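Local coordinates for rhodanese-like domain-containing protein (Rhodopseudomonas palustris, PDB 2HHG) that is functionally uncharacterised but has a rhodanese-like fold and may transfer sulfur from thiosulfate to cyanide, at residues A[40-45]-A[55-60]; A[88-93]-A[115-120]. One frame throughout, in Å; residues are numbered along the deposited sequence.

Contact 1 (A[40-45]-A[55-60]); sequences VVIVDI and GKIPGS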
ATOM      1  N   VAL A  40       6.495  -4.184  11.629  1.00 15.00           N
ATOM      2  CA  VAL A  40       5.995  -3.587  10.391  1.00 14.03           C
ATOM      3  C   VAL A  40       5.721  -4.711   9.395  1.00 12.85           C
ATOM      4  O   VAL A  40       6.476  -5.686   9.327  1.00 12.81           O
ATOM      5  CB  VAL A  40       7.012  -2.560   9.788  1.00 14.62           C
ATOM      6  CG1 VAL A  40       6.592  -2.108   8.388  1.00 15.13           C
ATOM      7  CG2 VAL A  40       7.175  -1.347  10.705  1.00 15.77           C
ATOM      8  N   VAL A  41       4.620  -4.580   8.659  1.00 11.31           N
ATOM      9  CA  VAL A  41       4.342  -5.432   7.513  1.00 10.70           C
ATOM     10  C   VAL A  41       4.264  -4.512   6.301  1.00  9.83           C
ATOM     11  O   VAL A  41       3.445  -3.580   6.272  1.00  9.52           O
ATOM     12  CB  VAL A  41       3.016  -6.214   7.671  1.00 10.77           C
ATOM     13  CG1 VAL A  41       2.725  -7.041   6.420  1.00 11.52           C
ATOM     14  CG2 VAL A  41       3.051  -7.106   8.903  1.00 12.39           C
ATOM     15  N   ILE A  42       5.129  -4.760   5.322  1.00  9.22           N
ATOM     16  CA  ILE A  42       5.120  -4.002   4.080  1.00  9.01           C
ATOM     17  C   ILE A  42       4.284  -4.780   3.075  1.00  8.78           C
ATOM     18  O   ILE A  42       4.581  -5.930   2.778  1.00  9.17           O
ATOM     19  CB  ILE A  42       6.552  -3.729   3.565  1.00  9.04           C
ATOM     20  CG1 ILE A  42       7.356  -2.941   4.618  1.00  9.58           C
ATOM     21  CG2 ILE A  42       6.508  -2.966   2.253  1.00  9.93           C
ATOM     22  CD1 ILE A  42       8.828  -2.723   4.286  1.00 12.40           C
ATOM     23  N   VAL A  43       3.228  -4.139   2.586  1.00  7.97           N
ATOM     24  CA  VAL A  43       2.227  -4.784   1.741  1.00  7.63           C
ATOM     25  C   VAL A  43       2.301  -4.232   0.321  1.00  7.32           C
ATOM     26  O   VAL A  43       2.069  -3.049   0.097  1.00  7.39           O
ATOM     27  CB  VAL A  43       0.795  -4.584   2.297  1.00  7.71           C
ATOM     28  CG1 VAL A  43      -0.226  -5.284   1.413  1.00  8.27           C
ATOM     29  CG2 VAL A  43       0.702  -5.092   3.741  1.00  8.95           C
ATOM     30  N   ASP A  44       2.643  -5.105  -0.623  1.00  6.95           N
ATOM     31  CA  ASP A  44       2.707  -4.773  -2.042  1.00  7.07           C
ATOM     32  C   ASP A  44       1.336  -5.010  -2.655  1.00  6.90           C
ATOM     33  O   ASP A  44       0.869  -6.139  -2.691  1.00  6.73           O
ATOM     34  CB  ASP A  44       3.732  -5.707  -2.688  1.00  7.27           C
ATOM     35  CG  ASP A  44       4.083  -5.342  -4.124  1.00  7.64           C
ATOM     36  OD1 ASP A  44       3.318  -4.641  -4.814  1.00  7.68           O
ATOM     37  OD2 ASP A  44       5.160  -5.810  -4.563  1.00  8.74           O
ATOM     38  N   ILE A  45       0.700  -3.950  -3.139  1.00  6.72           N
ATOM     39  CA  ILE A  45      -0.658  -4.067  -3.664  1.00  6.87           C
ATOM     40  C   ILE A  45      -0.726  -4.098  -5.194  1.00  6.55           C
ATOM     41  O   ILE A  45      -1.820  -4.061  -5.771  1.00  7.14           O
ATOM     42  CB  ILE A  45      -1.584  -2.975  -3.100  1.00  7.02           C
ATOM     43  CG1 ILE A  45      -1.200  -1.595  -3.652  1.00  7.83           C
ATOM     44  CG2 ILE A  45      -1.588  -3.028  -1.574  1.00  7.94           C
ATOM     45  CD1 ILE A  45      -2.114  -0.475  -3.223  1.00  9.00           C
ATOM     46  N   GLY A  55      10.291  -6.198 -10.114  1.00 13.12           N
ATOM     47  CA  GLY A  55      10.763  -6.678  -8.818  1.00 12.39           C
ATOM     48  C   GLY A  55       9.928  -6.111  -7.684  1.00 11.05           C
ATOM     49  O   GLY A  55       8.896  -5.468  -7.920  1.00 10.99           O
ATOM     50  N   LYS A  56      10.382  -6.337  -6.452  1.00 10.66           N
ATOM     51  CA  LYS A  56       9.617  -5.986  -5.260  1.00 10.54           C
ATOM     52  C   LYS A  56      10.521  -5.643  -4.077  1.00 10.17           C
ATOM     53  O   LYS A  56      11.742  -5.877  -4.099  1.00 10.22           O
ATOM     54  CB  LYS A  56       8.691  -7.146  -4.879  1.00 10.86           C
ATOM     55  CG  LYS A  56       9.416  -8.419  -4.463  1.00 12.50           C
ATOM     56  CD  LYS A  56       8.424  -9.521  -4.170  1.00 15.24           C
ATOM     57  CE  LYS A  56       9.126 -10.852  -4.010  1.00 17.94           C
ATOM     58  NZ  LYS A  56       8.167 -11.943  -3.701  1.00 20.05           N
ATOM     59  N   ILE A  57       9.916  -5.091  -3.034  1.00  9.47           N
ATOM     60  CA  ILE A  57      10.619  -4.845  -1.788  1.00  9.25           C
ATOM     61  C   ILE A  57      10.802  -6.191  -1.078  1.00  9.23           C
ATOM     62  O   ILE A  57       9.834  -6.921  -0.881  1.00  9.08           O
ATOM     63  CB  ILE A  57       9.838  -3.838  -0.923  1.00  8.91           C
ATOM     64  CG1 ILE A  57       9.807  -2.476  -1.628  1.00  9.49           C
ATOM     65  CG2 ILE A  57      10.460  -3.724   0.457  1.00  9.87           C
ATOM     66  CD1 ILE A  57       8.983  -1.406  -0.923  1.00  9.88           C
ATOM     67  N   PRO A  58      12.053  -6.549  -0.730  1.00  9.71           N
ATOM     68  CA  PRO A  58      12.285  -7.843  -0.092  1.00  9.82           C
ATOM     69  C   PRO A  58      11.456  -8.035   1.167  1.00 10.00           C
ATOM     70  O   PRO A  58      11.341  -7.132   1.996  1.00 10.02           O
ATOM     71  CB  PRO A  58      13.785  -7.809   0.232  1.00  9.95           C
ATOM     72  CG  PRO A  58      14.362  -6.874  -0.771  1.00 10.55           C
ATOM     73  CD  PRO A  58      13.314  -5.814  -0.938  1.00  9.94           C
ATOM     74  N   GLY A  59      10.854  -9.210   1.283  1.00 10.59           N
ATOM     75  CA  GLY A  59      10.091  -9.547   2.469  1.00 11.02           C
ATOM     76  C   GLY A  59       8.685  -8.970   2.486  1.00 10.60           C
ATOM     77  O   GLY A  59       7.954  -9.169   3.453  1.00 12.28           O
ATOM     78  N   SER A  60       8.296  -8.256   1.428  1.00 10.36           N
ATOM     79  CA  SER A  60       6.944  -7.699   1.360  1.00  9.94           C
ATOM     80  C   SER A  60       5.896  -8.793   1.176  1.00  9.57           C
ATOM     81  O   SER A  60       6.186  -9.869   0.650  1.00 10.01           O
ATOM     82  CB  SER A  60       6.836  -6.657   0.248  1.00 10.71           C
ATOM     83  OG  SER A  60       7.087  -7.237  -1.011  1.00 12.76           O
TER
HETATM   84  O   HOH W   1       7.162  -6.828   5.374  1.00 15.16           O
HETATM   85  O   HOH W   2       5.408  -8.408  -3.376  1.00 14.31           O
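D44 reaches the 55-60 loop because its CG lies anti to the backbone N (chi1 -171°), while S60 keeps OG between its own N and carbonyl carbon (chi1 62°), close to the main chain. The D44 and K56 side chains cross at about a right angle, OD2 lying 3.8 Å from K56 CB. Beyond CG the lysine chain is extended and leads away from the strand, leaving NZ 6.9 Å from D44 OD2; the charge that pairs with this oxygen is instead R46, which forms a salt bridge with it and also bonds to the carbonyl of G55. S60 OG donates to I57 O over 2.8 Å, in the plane of that carbonyl. The same oxygen takes the N-H of S60, closing the type II turn from I57 to S60. A water ties the two sides together by donating to D44 OD2 at 2.9 Å and to S60 OG at 3.1 Å. Farther back along the strand, S60 CA sits 3.3 Å from I42 O, a CA-H...O contact just before the loop enters strand 61-62, where F61 pairs with I42. A second water accepts from I42 N and donates to G59 O. The apolar part is thin: I42 CD1 meets I57 CG2 at 4.3 Å, and H33 of helix 26-34 touches both isoleucines. Loop and strand are thus joined mainly by water bridges, one CA-H...O contact and van der Waals packing, with the aspartate's negative charge probably balanced chiefly by R46 and the serine hydroxyl donating back to I57 O within its own turn.

Contact 2 (A[88-93]-A[115-120]); sequences KFVFYC and AHIEGG
F89 and F91 flank A115 in a parallel pairing, the axes of strands 88-92 and 115-117 making an angle of 36°: A115 N donates to F89 O at 2.9 Å, and its carbonyl oxygen accepts the almost straight bond from F91 N (2.8 Å, 171° at the hydrogen). The next bond, I117 N to F91 O, is longer at 3.2 Å. A115 O also lies at the edge of the F91 ring, near its plane, 3.5 Å from CD2. On one face of the sheet V90 and A115 stand side by side, and V90 crosses I117 at about a right angle, CG1 against CG1 at 3.6 Å. I117 holds CG1 anti to its carbonyl carbon (chi1 -56°), and beyond it CD1 comes 3.8 Å from Y92 CB. Replacing I117 by an alanine would probably open a gap beside V90 CG1 and Y92 CB, leaving both without most of their apolar cover from this strand. The phenol of Y92 leads elsewhere, its OH accepting from the backbone N of I57. F91 and H116 occupy the other face, where helix 97-109 covers them through A106 for the phenylalanine and S99 and A100 for the histidine. Where the strands end, a water accepts from C93 N and donates to I117 O at 2.7 Å. G119 supplies the positive phi of the type II turn from I117 to G120, and G120 brings its CA to 3.4 Å from C93 O. Strand 88-92, helix 97-109 and strand 114-117 form a beta-alpha-beta unit in the central parallel sheet of the rhodanese fold, with C93 opening the loop that leads into the helix.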
ATOM      1  N   LYS A  88       2.484  -2.089  12.321  1.00 11.62           N
ATOM      2  CA  LYS A  88       2.198  -1.031  11.363  1.00 11.25           C
ATOM      3  C   LYS A  88       2.208  -1.611   9.945  1.00 10.32           C
ATOM      4  O   LYS A  88       3.137  -2.325   9.565  1.00 11.08           O
ATOM      5  CB  LYS A  88       3.206   0.121  11.486  1.00 11.56           C
ATOM      6  CG  LYS A  88       2.970   1.242  10.465  1.00 12.04           C
ATOM      7  CD  LYS A  88       3.834   2.481  10.693  1.00 12.88           C
ATOM      8  CE  LYS A  88       3.219   3.406  11.735  1.00 13.52           C
ATOM      9  NZ  LYS A  88       3.873   4.746  11.776  1.00 12.31           N
ATOM     10  N   PHE A  89       1.172  -1.292   9.173  1.00  9.68           N
ATOM     11  CA  PHE A  89       1.034  -1.772   7.800  1.00  8.50           C
ATOM     12  C   PHE A  89       1.372  -0.664   6.831  1.00  8.36           C
ATOM     13  O   PHE A  89       0.716   0.380   6.813  1.00  9.01           O
ATOM     14  CB  PHE A  89      -0.371  -2.327   7.560  1.00  8.28           C
ATOM     15  CG  PHE A  89      -0.631  -3.583   8.319  1.00  8.97           C
ATOM     16  CD1 PHE A  89      -0.431  -4.822   7.730  1.00  9.38           C
ATOM     17  CD2 PHE A  89      -1.019  -3.535   9.656  1.00  9.60           C
ATOM     18  CE1 PHE A  89      -0.634  -5.990   8.449  1.00 10.06           C
ATOM     19  CE2 PHE A  89      -1.230  -4.698  10.383  1.00 10.26           C
ATOM     20  CZ  PHE A  89      -1.032  -5.931   9.773  1.00 10.27           C
ATOM     21  N   VAL A  90       2.427  -0.888   6.055  1.00  7.83           N
ATOM     22  CA  VAL A  90       2.927   0.076   5.096  1.00  7.72           C
ATOM     23  C   VAL A  90       2.619  -0.445   3.696  1.00  7.45           C
ATOM     24  O   VAL A  90       3.204  -1.436   3.257  1.00  8.01           O
ATOM     25  CB  VAL A  90       4.445   0.285   5.278  1.00  7.91           C
ATOM     26  CG1 VAL A  90       4.993   1.240   4.219  1.00  9.32           C
ATOM     27  CG2 VAL A  90       4.754   0.774   6.681  1.00  9.14           C
ATOM     28  N   PHE A  91       1.707   0.227   2.996  1.00  7.38           N
ATOM     29  CA  PHE A  91       1.265  -0.214   1.674  1.00  7.11           C
ATOM     30  C   PHE A  91       2.083   0.457   0.598  1.00  7.18           C
ATOM     31  O   PHE A  91       2.455   1.618   0.736  1.00  7.79           O
ATOM     32  CB  PHE A  91      -0.220   0.115   1.480  1.00  7.69           C
ATOM     33  CG  PHE A  91      -1.122  -0.598   2.444  1.00  7.23           C
ATOM     34  CD1 PHE A  91      -1.631  -1.855   2.138  1.00  7.80           C
ATOM     35  CD2 PHE A  91      -1.446  -0.026   3.676  1.00  8.25           C
ATOM     36  CE1 PHE A  91      -2.449  -2.528   3.037  1.00  8.21           C
ATOM     37  CE2 PHE A  91      -2.263  -0.693   4.576  1.00  8.06           C
ATOM     38  CZ  PHE A  91      -2.768  -1.946   4.254  1.00  8.50           C
ATOM     39  N   TYR A  92       2.369  -0.265  -0.479  1.00  7.04           N
ATOM     40  CA  TYR A  92       3.018   0.372  -1.623  1.00  7.33           C
ATOM     41  C   TYR A  92       2.517  -0.152  -2.953  1.00  7.62           C
ATOM     42  O   TYR A  92       2.093  -1.297  -3.074  1.00  7.74           O
ATOM     43  CB  TYR A  92       4.549   0.304  -1.540  1.00  7.60           C
ATOM     44  CG  TYR A  92       5.170  -1.019  -1.920  1.00  8.02           C
ATOM     45  CD1 TYR A  92       5.696  -1.222  -3.193  1.00  7.87           C
ATOM     46  CD2 TYR A  92       5.273  -2.050  -0.993  1.00  8.38           C
ATOM     47  CE1 TYR A  92       6.285  -2.438  -3.544  1.00  8.08           C
ATOM     48  CE2 TYR A  92       5.869  -3.265  -1.333  1.00  8.05           C
ATOM     49  CZ  TYR A  92       6.380  -3.442  -2.603  1.00  8.03           C
ATOM     50  OH  TYR A  92       6.980  -4.638  -2.936  1.00  8.61           O
ATOM     51  N   CYS A  93       2.570   0.724  -3.946  1.00  7.65           N
ATOM     52  CA  CYS A  93       2.192   0.385  -5.307  1.00  8.53           C
ATOM     53  C   CYS A  93       3.310   0.890  -6.220  1.00  8.60           C
ATOM     54  O   CYS A  93       4.432   1.094  -5.754  1.00  9.53           O
ATOM     55  CB  CYS A  93       0.830   0.996  -5.663  1.00  8.70           C
ATOM     56  SG  CYS A  93       0.745   2.812  -5.521  1.00  9.76           S
ATOM     57  N   ALA A 115       0.277   3.224   6.752  1.00  8.25           N
ATOM     58  CA  ALA A 115       0.990   4.238   6.006  1.00  8.35           C
ATOM     59  C   ALA A 115       1.136   3.773   4.575  1.00  8.45           C
ATOM     60  O   ALA A 115       0.845   2.620   4.253  1.00  8.61           O
ATOM     61  CB  ALA A 115       2.354   4.490   6.627  1.00  8.58           C
ATOM     62  N   HIS A 116       1.587   4.664   3.709  1.00  8.57           N
ATOM     63  CA  HIS A 116       1.999   4.253   2.380  1.00  8.85           C
ATOM     64  C   HIS A 116       3.314   4.938   2.020  1.00  8.67           C
ATOM     65  O   HIS A 116       3.720   5.894   2.684  1.00  9.11           O
ATOM     66  CB  HIS A 116       0.887   4.468   1.342  1.00  9.21           C
ATOM     67  CG  HIS A 116       0.856   5.834   0.740  1.00  9.69           C
ATOM     68  ND1 HIS A 116       0.741   6.991   1.481  1.00 11.28           N
ATOM     69  CD2 HIS A 116       0.900   6.216  -0.555  1.00  9.25           C
ATOM     70  CE1 HIS A 116       0.735   8.030   0.663  1.00 10.87           C
ATOM     71  NE2 HIS A 116       0.832   7.586  -0.576  1.00 13.25           N
ATOM     72  N   ILE A 117       3.990   4.414   1.002  1.00  8.76           N
ATOM     73  CA  ILE A 117       5.307   4.911   0.619  1.00  9.53           C
ATOM     74  C   ILE A 117       5.187   5.976  -0.469  1.00  9.90           C
ATOM     75  O   ILE A 117       4.706   5.709  -1.572  1.00  9.33           O
ATOM     76  CB  ILE A 117       6.232   3.765   0.141  1.00  9.43           C
ATOM     77  CG1 ILE A 117       6.357   2.683   1.223  1.00  9.86           C
ATOM     78  CG2 ILE A 117       7.615   4.313  -0.254  1.00 10.24           C
ATOM     79  CD1 ILE A 117       7.272   1.512   0.870  1.00  9.76           C
ATOM     80  N   GLU A 118       5.644   7.184  -0.153  1.00 11.03           N
ATOM     81  CA  GLU A 118       5.647   8.276  -1.118  1.00 12.19           C
ATOM     82  C   GLU A 118       6.352   7.869  -2.410  1.00 11.83           C
ATOM     83  O   GLU A 118       7.471   7.359  -2.385  1.00 11.79           O
ATOM     84  CB  GLU A 118       6.314   9.515  -0.520  1.00 13.18           C
ATOM     85  CG  GLU A 118       6.093  10.795  -1.330  1.00 16.24           C
ATOM     86  CD  GLU A 118       6.478  12.058  -0.572  1.00 20.00           C
ATOM     87  OE1 GLU A 118       7.284  11.969   0.379  1.00 22.84           O
ATOM     88  OE2 GLU A 118       5.976  13.146  -0.937  1.00 23.02           O
ATOM     89  N   GLY A 119       5.667   8.079  -3.529  1.00 11.42           N
ATOM     90  CA  GLY A 119       6.215   7.798  -4.848  1.00 11.21           C
ATOM     91  C   GLY A 119       6.286   6.330  -5.230  1.00 10.73           C
ATOM     92  O   GLY A 119       6.738   5.998  -6.317  1.00 11.00           O
ATOM     93  N   GLY A 120       5.854   5.443  -4.336  1.00 10.52           N
ATOM     94  CA  GLY A 120       5.770   4.020  -4.648  1.00  9.92           C
ATOM     95  C   GLY A 120       7.094   3.337  -4.935  1.00  9.84           C
ATOM     96  O   GLY A 120       8.173   3.841  -4.588  1.00 10.26           O
TER
HETATM   97  O   HOH W   3       3.516   3.440  -2.381  1.00 10.15           O

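How the contacts relate
Strands 40-44 and 88-92 are neighbours in one parallel sheet, so contacts 1 and 2, with centres about 9 Å apart, meet through them. V43 N lies 2.8 Å from V90 O, a probable hydrogen bond. Y92 links the two through its side chain: CD2 packs 3.6 Å from I42 CG2, and its OH, bonded to S60 OG, also stands 2.7 Å from D44 OD2, a close polar pair. At the C-terminal end of strand 88-92, the C93 side chain is about 4 Å from a phosphate, probably from the crystallisation liquor, that may mark a pocket, consistent with the cysteine-bearing active-site loop of rhodanese-like proteins. The sodium, bound at N18 and I21, lies about 6 Å from the H116 side chain.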